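PDB 5DMH: 3-oxo-tetronate kinase from Cupriavidus necator, which catalyses the ATP-dependent phosphorylation of 3-oxo-tetronate to 3-oxo-tetronate 4-phosphate in carbohydrate metabolism. Local coordinates for residues 31-41 / 76-86; 141-149 / 222-233. All blocks are in the same frame, centred on the assembly; numbering follows the deposited sequence.

Contact 1. Residues 31-41 / 76-86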
ATOM      1  N   ARG A  31       8.829 -12.838  20.666  1.00 50.65           N
ATOM      2  CA  ARG A  31       9.047 -12.846  19.224  1.00 41.02           C
ATOM      3  C   ARG A  31       7.849 -12.229  18.509  1.00 39.54           C
ATOM      4  O   ARG A  31       6.766 -12.150  19.089  1.00 39.13           O
ATOM      5  CB  ARG A  31       9.283 -14.273  18.728  1.00 44.18           C
ATOM      6  CG  ARG A  31      10.637 -14.856  19.148  1.00 46.90           C
ATOM      7  CD  ARG A  31      10.692 -16.363  18.947  1.00 59.52           C
ATOM      8  NE  ARG A  31      11.087 -16.738  17.590  1.00 56.46           N
ATOM      9  CZ  ARG A  31      11.105 -17.986  17.130  1.00 55.34           C
ATOM     10  NH1 ARG A  31      10.743 -18.993  17.915  1.00 61.35           N
ATOM     11  NH2 ARG A  31      11.486 -18.232  15.880  1.00 51.84           N
ATOM     12  N   PRO A  32       8.047 -11.760  17.258  1.00 34.19           N
ATOM     13  CA  PRO A  32       6.936 -11.201  16.476  1.00 29.93           C
ATOM     14  C   PRO A  32       5.817 -12.224  16.274  1.00 31.08           C
ATOM     15  O   PRO A  32       6.081 -13.420  16.166  1.00 28.79           O
ATOM     16  CB  PRO A  32       7.578 -10.844  15.137  1.00 30.13           C
ATOM     17  CG  PRO A  32       9.025 -10.679  15.442  1.00 39.81           C
ATOM     18  CD  PRO A  32       9.333 -11.633  16.547  1.00 34.08           C
ATOM     19  N   LEU A  33       4.585 -11.730  16.240  1.00 27.39           N
ATOM     20  CA  LEU A  33       3.404 -12.564  16.150  1.00 27.49           C
ATOM     21  C   LEU A  33       2.845 -12.584  14.733  1.00 23.81           C
ATOM     22  O   LEU A  33       2.405 -13.617  14.252  1.00 24.94           O
ATOM     23  CB  LEU A  33       2.336 -12.014  17.078  1.00 24.81           C
ATOM     24  CG  LEU A  33       2.597 -12.213  18.564  1.00 31.87           C
ATOM     25  CD1 LEU A  33       1.646 -11.384  19.395  1.00 31.59           C
ATOM     26  CD2 LEU A  33       2.464 -13.691  18.913  1.00 35.03           C
ATOM     27  N   LEU A  34       2.876 -11.434  14.081  1.00 22.16           N
ATOM     28  CA  LEU A  34       2.197 -11.246  12.808  1.00 20.91           C
ATOM     29  C   LEU A  34       3.154 -10.795  11.719  1.00 20.21           C
ATOM     30  O   LEU A  34       3.839  -9.776  11.878  1.00 22.15           O
ATOM     31  CB  LEU A  34       1.100 -10.196  12.970  1.00 20.71           C
ATOM     32  CG  LEU A  34       0.130 -10.024  11.805  1.00 19.87           C
ATOM     33  CD1 LEU A  34      -0.783 -11.234  11.648  1.00 22.75           C
ATOM     34  CD2 LEU A  34      -0.713  -8.779  12.022  1.00 21.62           C
ATOM     35  N   GLY A  35       3.199 -11.545  10.614  1.00 19.74           N
ATOM     36  CA  GLY A  35       4.103 -11.229   9.524  1.00 21.26           C
ATOM     37  C   GLY A  35       3.314 -10.834   8.294  1.00 18.04           C
ATOM     38  O   GLY A  35       2.396 -11.539   7.914  1.00 18.46           O
ATOM     39  N   CYS A  36       3.632  -9.683   7.702  1.00 17.38           N
ATOM     40  CA  CYS A  36       2.813  -9.121   6.647  1.00 16.44           C
ATOM     41  C   CYS A  36       3.676  -8.873   5.426  1.00 16.42           C
ATOM     42  O   CYS A  36       4.841  -8.509   5.537  1.00 17.70           O
ATOM     43  CB  CYS A  36       2.184  -7.822   7.097  1.00 18.67           C
ATOM     44  SG  CYS A  36       1.332  -7.921   8.690  1.00 18.73           S
ATOM     45  N   ILE A  37       3.102  -9.143   4.275  1.00 15.39           N
ATOM     46  CA  ILE A  37       3.744  -8.920   3.005  1.00 15.78           C
ATOM     47  C   ILE A  37       2.861  -7.977   2.222  1.00 15.15           C
ATOM     48  O   ILE A  37       1.726  -8.337   1.899  1.00 14.64           O
ATOM     49  CB  ILE A  37       3.864 -10.234   2.253  1.00 15.11           C
ATOM     50  CG1 ILE A  37       4.714 -11.210   3.076  1.00 15.97           C
ATOM     51  CG2 ILE A  37       4.469 -10.001   0.899  1.00 15.21           C
ATOM     52  CD1 ILE A  37       4.636 -12.632   2.558  1.00 18.60           C
ATOM     53  N   ALA A  38       3.385  -6.788   1.913  1.00 14.00           N
ATOM     54  CA  ALA A  38       2.627  -5.776   1.185  1.00 13.63           C
ATOM     55  C   ALA A  38       3.145  -5.589  -0.250  1.00 17.53           C
ATOM     56  O   ALA A  38       4.364  -5.513  -0.486  1.00 16.83           O
ATOM     57  CB  ALA A  38       2.656  -4.441   1.935  1.00 16.65           C
ATOM     58  N   ASP A  39       2.219  -5.526  -1.196  1.00 18.54           N
ATOM     59  CA  ASP A  39       2.568  -5.409  -2.597  1.00 15.40           C
ATOM     60  C   ASP A  39       2.953  -3.997  -3.091  1.00 15.67           C
ATOM     61  O   ASP A  39       3.262  -3.821  -4.264  1.00 16.19           O
ATOM     62  CB  ASP A  39       1.491  -6.015  -3.488  1.00 15.40           C
ATOM     63  CG  ASP A  39       0.267  -5.119  -3.697  1.00 16.18           C
ATOM     64  OD1 ASP A  39       0.024  -4.156  -2.950  1.00 15.17           O
ATOM     65  OD2 ASP A  39      -0.458  -5.411  -4.664  1.00 16.44           O
ATOM     66  N   ASP A  40       2.892  -3.004  -2.213  1.00 13.00           N
ATOM     67  CA  ASP A  40       3.429  -1.685  -2.514  1.00 14.64           C
ATOM     68  C   ASP A  40       3.851  -0.970  -1.247  1.00 15.81           C
ATOM     69  O   ASP A  40       3.478  -1.366  -0.131  1.00 17.66           O
ATOM     70  CB  ASP A  40       2.527  -0.845  -3.456  1.00 16.24           C
ATOM     71  CG  ASP A  40       1.325  -0.185  -2.794  1.00 28.29           C
ATOM     72  OD1 ASP A  40       0.968  -0.395  -1.609  1.00 21.77           O
ATOM     73  OD2 ASP A  40       0.662   0.543  -3.573  1.00 35.44           O
ATOM     74  N   PHE A  41       4.676   0.062  -1.412  1.00 12.81           N
ATOM     75  CA  PHE A  41       5.305   0.677  -0.255  1.00 15.36           C
ATOM     76  C   PHE A  41       4.319   1.574   0.515  1.00 13.18           C
ATOM     77  O   PHE A  41       4.404   1.687   1.753  1.00 15.46           O
ATOM     78  CB  PHE A  41       6.524   1.507  -0.672  1.00 14.50           C
ATOM     79  CG  PHE A  41       7.752   0.713  -1.002  1.00 14.76           C
ATOM     80  CD1 PHE A  41       7.688  -0.581  -1.522  1.00 18.23           C
ATOM     81  CD2 PHE A  41       8.992   1.282  -0.806  1.00 15.12           C
ATOM     82  CE1 PHE A  41       8.807  -1.268  -1.830  1.00 17.37           C
ATOM     83  CE2 PHE A  41      10.129   0.597  -1.111  1.00 14.68           C
ATOM     84  CZ  PHE A  41      10.052  -0.677  -1.623  1.00 17.28           C
ATOM     85  N   ALA A  76       9.632  -6.312  17.867  1.00 35.45           N
ATOM     86  CA  ALA A  76       8.349  -5.941  17.271  1.00 28.93           C
ATOM     87  C   ALA A  76       7.275  -7.000  17.540  1.00 31.53           C
ATOM     88  O   ALA A  76       7.584  -8.173  17.727  1.00 26.68           O
ATOM     89  CB  ALA A  76       8.506  -5.738  15.772  1.00 29.06           C
ATOM     90  N   ASP A  77       6.019  -6.569  17.593  1.00 26.58           N
ATOM     91  CA  ASP A  77       4.886  -7.500  17.609  1.00 30.82           C
ATOM     92  C   ASP A  77       4.500  -7.891  16.186  1.00 24.36           C
ATOM     93  O   ASP A  77       4.034  -9.014  15.940  1.00 24.77           O
ATOM     94  CB  ASP A  77       3.677  -6.882  18.304  1.00 25.78           C
ATOM     95  CG  ASP A  77       3.997  -6.395  19.705  1.00 29.36           C
ATOM     96  OD1 ASP A  77       4.607  -7.159  20.485  1.00 27.89           O
ATOM     97  OD2 ASP A  77       3.614  -5.253  20.035  1.00 28.44           O
ATOM     98  N   ALA A  78       4.677  -6.961  15.247  1.00 22.39           N
ATOM     99  CA  ALA A  78       4.315  -7.202  13.858  1.00 21.14           C
ATOM    100  C   ALA A  78       5.411  -6.710  12.966  1.00 22.01           C
ATOM    101  O   ALA A  78       6.060  -5.723  13.289  1.00 21.88           O
ATOM    102  CB  ALA A  78       3.000  -6.484  13.485  1.00 22.26           C
ATOM    103  N   LEU A  79       5.617  -7.404  11.850  1.00 21.22           N
ATOM    104  CA  LEU A  79       6.618  -7.028  10.861  1.00 19.87           C
ATOM    105  C   LEU A  79       5.907  -6.883   9.539  1.00 21.01           C
ATOM    106  O   LEU A  79       5.110  -7.758   9.172  1.00 19.54           O
ATOM    107  CB  LEU A  79       7.671  -8.136  10.753  1.00 21.95           C
ATOM    108  CG  LEU A  79       8.512  -8.417  12.003  1.00 22.95           C
ATOM    109  CD1 LEU A  79       9.340  -9.669  11.800  1.00 23.29           C
ATOM    110  CD2 LEU A  79       9.408  -7.254  12.287  1.00 25.91           C
ATOM    111  N   VAL A  80       6.164  -5.786   8.833  1.00 17.93           N
ATOM    112  CA  VAL A  80       5.573  -5.542   7.519  1.00 18.12           C
ATOM    113  C   VAL A  80       6.669  -5.411   6.470  1.00 18.25           C
ATOM    114  O   VAL A  80       7.430  -4.444   6.478  1.00 20.54           O
ATOM    115  CB  VAL A  80       4.711  -4.248   7.470  1.00 16.35           C
ATOM    116  CG1 VAL A  80       4.155  -4.034   6.044  1.00 18.42           C
ATOM    117  CG2 VAL A  80       3.542  -4.319   8.472  1.00 16.58           C
ATOM    118  N   VAL A  81       6.742  -6.394   5.579  1.00 18.39           N
ATOM    119  CA  VAL A  81       7.692  -6.365   4.479  1.00 21.37           C
ATOM    120  C   VAL A  81       7.101  -5.651   3.256  1.00 19.85           C
ATOM    121  O   VAL A  81       6.132  -6.104   2.652  1.00 19.28           O
ATOM    122  CB  VAL A  81       8.154  -7.804   4.101  1.00 17.71           C
ATOM    123  CG1 VAL A  81       9.120  -7.760   2.909  1.00 18.83           C
ATOM    124  CG2 VAL A  81       8.771  -8.507   5.300  1.00 20.85           C
ATOM    125  N   ALA A  82       7.706  -4.522   2.885  1.00 15.20           N
ATOM    126  CA  ALA A  82       7.321  -3.780   1.712  1.00 15.33           C
ATOM    127  C   ALA A  82       7.990  -4.315   0.436  1.00 15.09           C
ATOM    128  O   ALA A  82       9.224  -4.366   0.334  1.00 15.12           O
ATOM    129  CB  ALA A  82       7.687  -2.320   1.914  1.00 18.17           C
ATOM    130  N   LEU A  83       7.175  -4.747  -0.507  1.00 14.50           N
ATOM    131  CA  LEU A  83       7.623  -5.150  -1.837  1.00 13.68           C
ATOM    132  C   LEU A  83       7.096  -4.173  -2.897  1.00 17.12           C
ATOM    133  O   LEU A  83       6.073  -3.525  -2.678  1.00 18.53           O
ATOM    134  CB  LEU A  83       7.117  -6.548  -2.191  1.00 17.38           C
ATOM    135  CG  LEU A  83       7.458  -7.685  -1.237  1.00 17.37           C
ATOM    136  CD1 LEU A  83       6.893  -9.019  -1.741  1.00 17.32           C
ATOM    137  CD2 LEU A  83       8.978  -7.768  -0.993  1.00 23.93           C
ATOM    138  N   LYS A  84       7.763  -4.110  -4.059  1.00 16.43           N
ATOM    139  CA  LYS A  84       7.267  -3.347  -5.198  1.00 15.49           C
ATOM    140  C   LYS A  84       6.785  -4.364  -6.222  1.00 15.79           C
ATOM    141  O   LYS A  84       7.375  -4.539  -7.288  1.00 19.20           O
ATOM    142  CB  LYS A  84       8.381  -2.436  -5.777  1.00 16.73           C
ATOM    143  CG  LYS A  84       7.888  -1.394  -6.768  1.00 15.07           C
ATOM    144  CD  LYS A  84       9.041  -0.578  -7.400  1.00 19.18           C
ATOM    145  CE  LYS A  84       8.539   0.535  -8.272  1.00 16.33           C
ATOM    146  NZ  LYS A  84       7.820   0.082  -9.498  1.00 21.37           N
ATOM    147  N   SER A  85       5.718  -5.093  -5.878  1.00 18.48           N
ATOM    148  CA  SER A  85       5.387  -6.332  -6.585  1.00 16.75           C
ATOM    149  C   SER A  85       3.978  -6.316  -7.170  1.00 17.02           C
ATOM    150  O   SER A  85       3.482  -7.335  -7.662  1.00 19.49           O
ATOM    151  CB  SER A  85       5.469  -7.499  -5.617  1.00 19.20           C
ATOM    152  OG  SER A  85       4.620  -7.243  -4.503  1.00 15.92           O
ATOM    153  N   ARG A  86       3.306  -5.176  -7.086  1.00 15.83           N
ATOM    154  CA  ARG A  86       1.945  -5.081  -7.572  1.00 13.98           C
ATOM    155  C   ARG A  86       1.776  -5.283  -9.084  1.00 15.19           C
ATOM    156  O   ARG A  86       0.750  -5.784  -9.523  1.00 17.59           O
ATOM    157  CB  ARG A  86       1.358  -3.724  -7.155  1.00 16.33           C
ATOM    158  CG  ARG A  86      -0.054  -3.446  -7.680  1.00 16.61           C
ATOM    159  CD  ARG A  86      -0.504  -2.076  -7.160  1.00 22.99           C
ATOM    160  NE  ARG A  86      -0.726  -2.244  -5.735  1.00 24.05           N
ATOM    161  CZ  ARG A  86      -1.095  -1.295  -4.888  1.00 31.31           C
ATOM    162  NH1 ARG A  86      -1.248  -0.031  -5.291  1.00 26.26           N
ATOM    163  NH2 ARG A  86      -1.275  -1.625  -3.617  1.00 25.71           N
TER
HETATM  164  O   HOH W   1       4.745 -10.083  20.111  1.00 37.37           O
HETATM  165  O   HOH W   2       9.205  -9.478  20.071  1.00 45.54           O

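Contact 2. Residues 141-149 / 222-233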
ATOM      1  N   SER A 141      -2.104 -24.438   3.710  1.00 20.82           N
ATOM      2  CA  SER A 141      -3.445 -24.038   4.130  1.00 21.40           C
ATOM      3  C   SER A 141      -4.376 -24.089   2.927  1.00 20.98           C
ATOM      4  O   SER A 141      -3.979 -23.727   1.823  1.00 21.78           O
ATOM      5  CB  SER A 141      -3.424 -22.626   4.703  1.00 22.51           C
ATOM      6  OG  SER A 141      -4.698 -22.276   5.210  1.00 22.85           O
ATOM      7  N   ASP A 142      -5.631 -24.493   3.149  1.00 17.43           N
ATOM      8  CA  ASP A 142      -6.556 -24.672   2.053  1.00 19.21           C
ATOM      9  C   ASP A 142      -7.559 -23.544   1.875  1.00 20.29           C
ATOM     10  O   ASP A 142      -8.457 -23.646   1.029  1.00 20.06           O
ATOM     11  CB  ASP A 142      -7.295 -26.024   2.186  1.00 23.66           C
ATOM     12  CG  ASP A 142      -8.252 -26.081   3.373  1.00 33.00           C
ATOM     13  OD1 ASP A 142      -8.500 -25.047   4.026  1.00 26.41           O
ATOM     14  OD2 ASP A 142      -8.779 -27.186   3.649  1.00 31.42           O
ATOM     15  N   PHE A 143      -7.385 -22.453   2.612  1.00 21.79           N
ATOM     16  CA  PHE A 143      -8.358 -21.354   2.547  1.00 16.22           C
ATOM     17  C   PHE A 143      -7.860 -20.023   3.079  1.00 18.87           C
ATOM     18  O   PHE A 143      -7.220 -19.962   4.121  1.00 17.69           O
ATOM     19  CB  PHE A 143      -9.594 -21.725   3.357  1.00 17.27           C
ATOM     20  CG  PHE A 143     -10.666 -20.671   3.357  1.00 17.18           C
ATOM     21  CD1 PHE A 143     -11.622 -20.656   2.372  1.00 16.97           C
ATOM     22  CD2 PHE A 143     -10.719 -19.697   4.354  1.00 15.99           C
ATOM     23  CE1 PHE A 143     -12.618 -19.697   2.371  1.00 17.43           C
ATOM     24  CE2 PHE A 143     -11.718 -18.745   4.367  1.00 15.95           C
ATOM     25  CZ  PHE A 143     -12.668 -18.745   3.367  1.00 18.54           C
ATOM     26  N   THR A 144      -8.220 -18.948   2.393  1.00 16.73           N
ATOM     27  CA  THR A 144      -8.076 -17.617   2.986  1.00 16.48           C
ATOM     28  C   THR A 144      -9.199 -16.739   2.515  1.00 18.64           C
ATOM     29  O   THR A 144      -9.954 -17.132   1.633  1.00 15.68           O
ATOM     30  CB  THR A 144      -6.730 -16.958   2.665  1.00 16.72           C
ATOM     31  OG1 THR A 144      -6.583 -15.811   3.492  1.00 18.21           O
ATOM     32  CG2 THR A 144      -6.649 -16.564   1.221  1.00 15.33           C
ATOM     33  N   ILE A 145      -9.334 -15.578   3.140  1.00 15.50           N
ATOM     34  CA  ILE A 145     -10.262 -14.568   2.667  1.00 15.82           C
ATOM     35  C   ILE A 145      -9.489 -13.500   1.902  1.00 14.20           C
ATOM     36  O   ILE A 145      -8.259 -13.339   2.054  1.00 14.70           O
ATOM     37  CB  ILE A 145     -11.051 -13.872   3.796  1.00 15.11           C
ATOM     38  CG1 ILE A 145     -10.114 -13.205   4.799  1.00 13.95           C
ATOM     39  CG2 ILE A 145     -12.011 -14.882   4.472  1.00 18.07           C
ATOM     40  CD1 ILE A 145     -10.821 -12.268   5.719  1.00 19.16           C
ATOM     41  N   ALA A 146     -10.239 -12.761   1.096  1.00 14.52           N
ATOM     42  CA  ALA A 146      -9.732 -11.646   0.325  1.00 11.59           C
ATOM     43  C   ALA A 146     -10.695 -10.475   0.580  1.00 17.60           C
ATOM     44  O   ALA A 146     -11.832 -10.477   0.104  1.00 14.86           O
ATOM     45  CB  ALA A 146      -9.706 -12.012  -1.148  1.00 13.83           C
ATOM     46  N   CYS A 147     -10.256  -9.507   1.367  1.00 15.46           N
ATOM     47  CA  CYS A 147     -11.123  -8.417   1.777  1.00 16.52           C
ATOM     48  C   CYS A 147     -10.428  -7.081   1.699  1.00 12.68           C
ATOM     49  O   CYS A 147      -9.802  -6.637   2.677  1.00 15.40           O
ATOM     50  CB  CYS A 147     -11.584  -8.612   3.226  1.00 16.24           C
ATOM     51  SG  CYS A 147     -12.887  -7.433   3.699  1.00 15.98           S
ATOM     52  N   PRO A 148     -10.563  -6.412   0.555  1.00 13.90           N
ATOM     53  CA  PRO A 148     -10.002  -5.057   0.433  1.00 14.20           C
ATOM     54  C   PRO A 148     -10.824  -3.931   1.069  1.00 12.94           C
ATOM     55  O   PRO A 148     -10.465  -2.773   0.883  1.00 14.69           O
ATOM     56  CB  PRO A 148      -9.927  -4.861  -1.070  1.00 13.34           C
ATOM     57  CG  PRO A 148     -11.077  -5.723  -1.630  1.00 15.30           C
ATOM     58  CD  PRO A 148     -11.082  -6.927  -0.732  1.00 14.95           C
ATOM     59  N   ALA A 149     -11.902  -4.232   1.800  1.00 14.15           N
ATOM     60  CA  ALA A 149     -12.745  -3.165   2.342  1.00 13.94           C
ATOM     61  C   ALA A 149     -11.991  -2.220   3.301  1.00 14.26           C
ATOM     62  O   ALA A 149     -11.091  -2.647   4.066  1.00 16.06           O
ATOM     63  CB  ALA A 149     -13.956  -3.762   3.034  1.00 15.21           C
ATOM     64  N   ARG A 222     -15.081 -23.911   3.022  1.00 18.86           N
ATOM     65  CA  ARG A 222     -13.931 -24.826   2.874  1.00 19.45           C
ATOM     66  C   ARG A 222     -14.397 -26.216   2.463  1.00 20.44           C
ATOM     67  O   ARG A 222     -13.818 -26.843   1.568  1.00 21.39           O
ATOM     68  CB  ARG A 222     -13.148 -24.917   4.186  1.00 22.40           C
ATOM     69  CG  ARG A 222     -12.374 -23.665   4.566  1.00 29.36           C
ATOM     70  CD  ARG A 222     -12.030 -23.696   6.068  1.00 39.82           C
ATOM     71  NE  ARG A 222     -10.604 -23.561   6.344  1.00 37.93           N
ATOM     72  CZ  ARG A 222      -9.737 -24.552   6.349  1.00 44.06           C
ATOM     73  NH1 ARG A 222     -10.141 -25.794   6.097  1.00 66.07           N
ATOM     74  NH2 ARG A 222      -8.451 -24.306   6.597  1.00 35.87           N
ATOM     75  N   SER A 223     -15.437 -26.712   3.128  1.00 18.98           N
ATOM     76  CA  SER A 223     -16.001 -28.018   2.823  1.00 20.19           C
ATOM     77  C   SER A 223     -16.537 -28.040   1.379  1.00 19.75           C
ATOM     78  O   SER A 223     -16.466 -29.054   0.694  1.00 23.40           O
ATOM     79  CB  SER A 223     -17.113 -28.343   3.851  1.00 24.26           C
ATOM     80  OG  SER A 223     -17.893 -29.445   3.454  1.00 35.03           O
ATOM     81  N   ASP A 224     -17.046 -26.897   0.920  1.00 22.01           N
ATOM     82  CA  ASP A 224     -17.557 -26.759  -0.442  1.00 20.18           C
ATOM     83  C   ASP A 224     -16.431 -26.735  -1.489  1.00 25.21           C
ATOM     84  O   ASP A 224     -16.702 -26.802  -2.692  1.00 22.69           O
ATOM     85  CB  ASP A 224     -18.340 -25.454  -0.586  1.00 21.10           C
ATOM     86  CG  ASP A 224     -19.674 -25.456   0.149  1.00 22.11           C
ATOM     87  OD1 ASP A 224     -20.150 -26.525   0.561  1.00 24.85           O
ATOM     88  OD2 ASP A 224     -20.255 -24.340   0.290  1.00 25.04           O
ATOM     89  N   GLY A 225     -15.181 -26.614  -1.047  1.00 22.80           N
ATOM     90  CA  GLY A 225     -14.057 -26.604  -1.979  1.00 21.43           C
ATOM     91  C   GLY A 225     -13.560 -25.216  -2.363  1.00 21.09           C
ATOM     92  O   GLY A 225     -12.717 -25.055  -3.258  1.00 22.23           O
ATOM     93  N   VAL A 226     -14.071 -24.203  -1.693  1.00 17.91           N
ATOM     94  CA  VAL A 226     -13.617 -22.840  -1.923  1.00 16.82           C
ATOM     95  C   VAL A 226     -12.223 -22.690  -1.312  1.00 21.81           C
ATOM     96  O   VAL A 226     -12.016 -22.964  -0.145  1.00 21.82           O
ATOM     97  CB  VAL A 226     -14.572 -21.823  -1.289  1.00 19.17           C
ATOM     98  CG1 VAL A 226     -14.009 -20.427  -1.370  1.00 16.66           C
ATOM     99  CG2 VAL A 226     -15.970 -21.925  -1.934  1.00 20.93           C
ATOM    100  N   ARG A 227     -11.262 -22.262  -2.109  1.00 19.64           N
ATOM    101  CA  ARG A 227      -9.920 -22.051  -1.568  1.00 23.14           C
ATOM    102  C   ARG A 227      -9.605 -20.601  -1.223  1.00 21.83           C
ATOM    103  O   ARG A 227      -8.724 -20.332  -0.413  1.00 21.25           O
ATOM    104  CB  ARG A 227      -8.905 -22.690  -2.498  1.00 24.07           C
ATOM    105  CG  ARG A 227      -9.187 -24.213  -2.527  1.00 35.64           C
ATOM    106  CD  ARG A 227      -8.098 -25.014  -3.170  1.00 47.17           C
ATOM    107  NE  ARG A 227      -6.786 -24.700  -2.611  1.00 45.63           N
ATOM    108  CZ  ARG A 227      -6.086 -25.497  -1.811  1.00 47.02           C
ATOM    109  NH1 ARG A 227      -6.553 -26.680  -1.428  1.00 46.74           N
ATOM    110  NH2 ARG A 227      -4.898 -25.099  -1.385  1.00 55.23           N
HETATM  111  N   MSE A 228     -10.351 -19.674  -1.804  1.00 18.36           N
HETATM  112  CA  MSE A 228     -10.255 -18.275  -1.440  1.00 16.50           C
HETATM  113  C   MSE A 228     -11.633 -17.626  -1.586  1.00 16.66           C
HETATM  114  O   MSE A 228     -12.291 -17.788  -2.609  1.00 19.68           O
HETATM  115  CB  MSE A 228      -9.229 -17.551  -2.333  1.00 17.63           C
HETATM  116  CG  MSE A 228      -9.089 -16.099  -2.048  1.00 19.97           C
HETATM  117 SE   MSE A 228      -7.233 -15.537  -2.558  1.00 42.31          SE
HETATM  118  CE  MSE A 228      -6.953 -16.661  -4.038  1.00 12.69           C
ATOM    119  N   ALA A 229     -12.057 -16.901  -0.566  1.00 14.82           N
ATOM    120  CA  ALA A 229     -13.361 -16.238  -0.599  1.00 15.02           C
ATOM    121  C   ALA A 229     -13.210 -14.740  -0.479  1.00 12.47           C
ATOM    122  O   ALA A 229     -12.566 -14.249   0.461  1.00 13.21           O
ATOM    123  CB  ALA A 229     -14.247 -16.736   0.536  1.00 14.45           C
ATOM    124  N   ILE A 230     -13.815 -14.024  -1.420  1.00 16.49           N
ATOM    125  CA  ILE A 230     -14.037 -12.596  -1.259  1.00 15.91           C
ATOM    126  C   ILE A 230     -14.891 -12.452  -0.002  1.00 15.28           C
ATOM    127  O   ILE A 230     -15.851 -13.180   0.150  1.00 17.53           O
ATOM    128  CB  ILE A 230     -14.788 -12.020  -2.456  1.00 15.47           C
ATOM    129  CG1 ILE A 230     -13.973 -12.150  -3.757  1.00 17.86           C
ATOM    130  CG2 ILE A 230     -15.163 -10.560  -2.205  1.00 15.10           C
ATOM    131  CD1 ILE A 230     -12.633 -11.459  -3.732  1.00 18.00           C
ATOM    132  N   ALA A 231     -14.521 -11.574   0.926  1.00 15.41           N
ATOM    133  CA  ALA A 231     -15.354 -11.341   2.116  1.00 12.85           C
ATOM    134  C   ALA A 231     -16.042  -9.987   2.056  1.00 15.99           C
ATOM    135  O   ALA A 231     -15.374  -8.946   1.955  1.00 14.33           O
ATOM    136  CB  ALA A 231     -14.532 -11.443   3.382  1.00 16.98           C
ATOM    137  N   ASP A 232     -17.371 -10.011   2.140  1.00 14.24           N
ATOM    138  CA  ASP A 232     -18.152  -8.789   2.238  1.00 14.82           C
ATOM    139  C   ASP A 232     -17.856  -8.041   3.555  1.00 12.71           C
ATOM    140  O   ASP A 232     -17.588  -8.627   4.605  1.00 16.64           O
ATOM    141  CB  ASP A 232     -19.675  -9.064   2.138  1.00 12.83           C
ATOM    142  CG  ASP A 232     -20.170  -9.380   0.729  1.00 15.01           C
ATOM    143  OD1 ASP A 232     -19.414  -9.208  -0.267  1.00 13.70           O
ATOM    144  OD2 ASP A 232     -21.356  -9.818   0.628  1.00 17.65           O
ATOM    145  N   ALA A 233     -17.949  -6.717   3.507  1.00 12.83           N
ATOM    146  CA  ALA A 233     -17.812  -5.913   4.703  1.00 13.62           C
ATOM    147  C   ALA A 233     -18.405  -4.554   4.389  1.00 14.25           C
ATOM    148  O   ALA A 233     -17.939  -3.864   3.469  1.00 13.81           O
ATOM    149  CB  ALA A 233     -16.362  -5.766   5.116  1.00 17.52           C
TER
HETATM  150  O   HOH W   3     -10.767 -25.180   1.087  1.00 24.11           O
HETATM  151  O   HOH W   4      -5.921 -26.034   5.615  1.00 27.29           O

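Contact 1. Residues 31-41 / 76-86
The carbonyl oxygen of Asp77 takes two backbone N-H groups. Leu33 N lies 2.8 Å from Asp77 O and is tilted from the carbonyl plane. Leu34 N lies in that plane, 3.3 Å from Asp77 O. This fork opens the pairing of parallel strands 34-38 and 78-82. The backbone bonds then alternate from Leu79 N to Leu34 O as far as Leu83 N to Ala38 O. On one face Cys36 CB meets Val80 CG2, and helix 41-53 packs over the same side. On the other face Ile37 CG2 reaches Leu83 CD1 at 3.7 Å. Nearer the start, Pro32 CG rests on Leu79 CD1.

Past the strands the two segments stay together. The Phe41 ring takes Ala82 CB over one face, and Leu83 C lies at its edge. Arg86 extends with CG anti to the backbone N (chi1 176°), then bends at chi3 (-71°). This brings its guanidinium to Asp39. Arg86 NH2 bonds Asp39 OD1 at 2.9 Å on the syn side of the carboxylate, and Arg86 NE reaches Asp39 OD2 only weakly. The two planes stand 59° apart, so this is not a flat paired bridge. Asp40 OD2 lies over a guanidinium face, but too close to it in the model, so this second salt bridge is doubtful. Asp40 OD1 caps Gly43 N at the start of helix 41-53. Lys84 turns its amine to Glu370 and Glu394, which probably bind ATP. The Arg86 side chain comes within about 5 Å of the bound ADP, nearest atoms. Asp39 probably helps set its direction beside the nucleotide pocket.

Contact 2. Residues 141-149 / 222-233
Arg222, in the last turn of helix 211-223, lays its CG 3.6 Å from Phe143 CB. Its guanidinium goes on to Asp142. Arg222 NH2 and Asp142 OD1 form a salt bridge with the planes 60° apart, though the position of that oxygen is uncertain. A water also joins Arg222 NH2 to Asp142 N. Gly225 ends the helix in a Schellman motif with positive phi. Val226 follows, and its O sits at the edge of the Phe143 ring, 3.4 Å from Phe143 CD1. A second water bridges Val226 O and Asp142 O. Arg227 bends at chi3, and Asp142 CA lies over one face of its guanidinium.

Strand 228-231 then runs parallel to strand 144-147. Helix 211-223 thus passes by way of the Schellman motif at Gly225 into a strand of the sugar-binding domain's parallel sheet, with strand 199-202 on its other flank.

Met228, a selenomethionine, lies alongside Thr144, with SE 4.0 Å from Thr144 CG2. Ala229 N bonds Thr144 O at 3.1 Å, and Ala229 O receives Ala146 N at 2.8 Å. Ala229 CB touches Phe143 CZ; the ring reaches it because Phe143 CG is anti to the backbone N (chi1 -180°). Ile230 CD1 meets Ala146 CB, and helix 187-193 packs against Ile230. Ala231 N bonds Ala146 O. Ala231 CB faces Cys147 CB. Last, Ala233 CB packs 3.8 Å from Ala149 CB.

Contact 1 and contact 2 both pair parallel strands within the sugar-binding N-terminal domain. Their centres are about 20 Å apart, and their nearest atoms about 10 Å. They do not touch. Along the chain they come in series: residues 76-86 are passed before residues 141-149 begin. Strands 111-115 and 251-254 lie between them in the sheet, beside strands 34-38 and 144-147 respectively. Tyr116, just past strand 111-115, touches both Asp39 and Ala146. Contact 1 is nearer the centre of the chain and ends beside the nucleotide. Contact 2 lies farther out, away from the annotated sites. The parallel strands of this domain thus link the nucleotide side, at contact 1, to a region away from it, at contact 2.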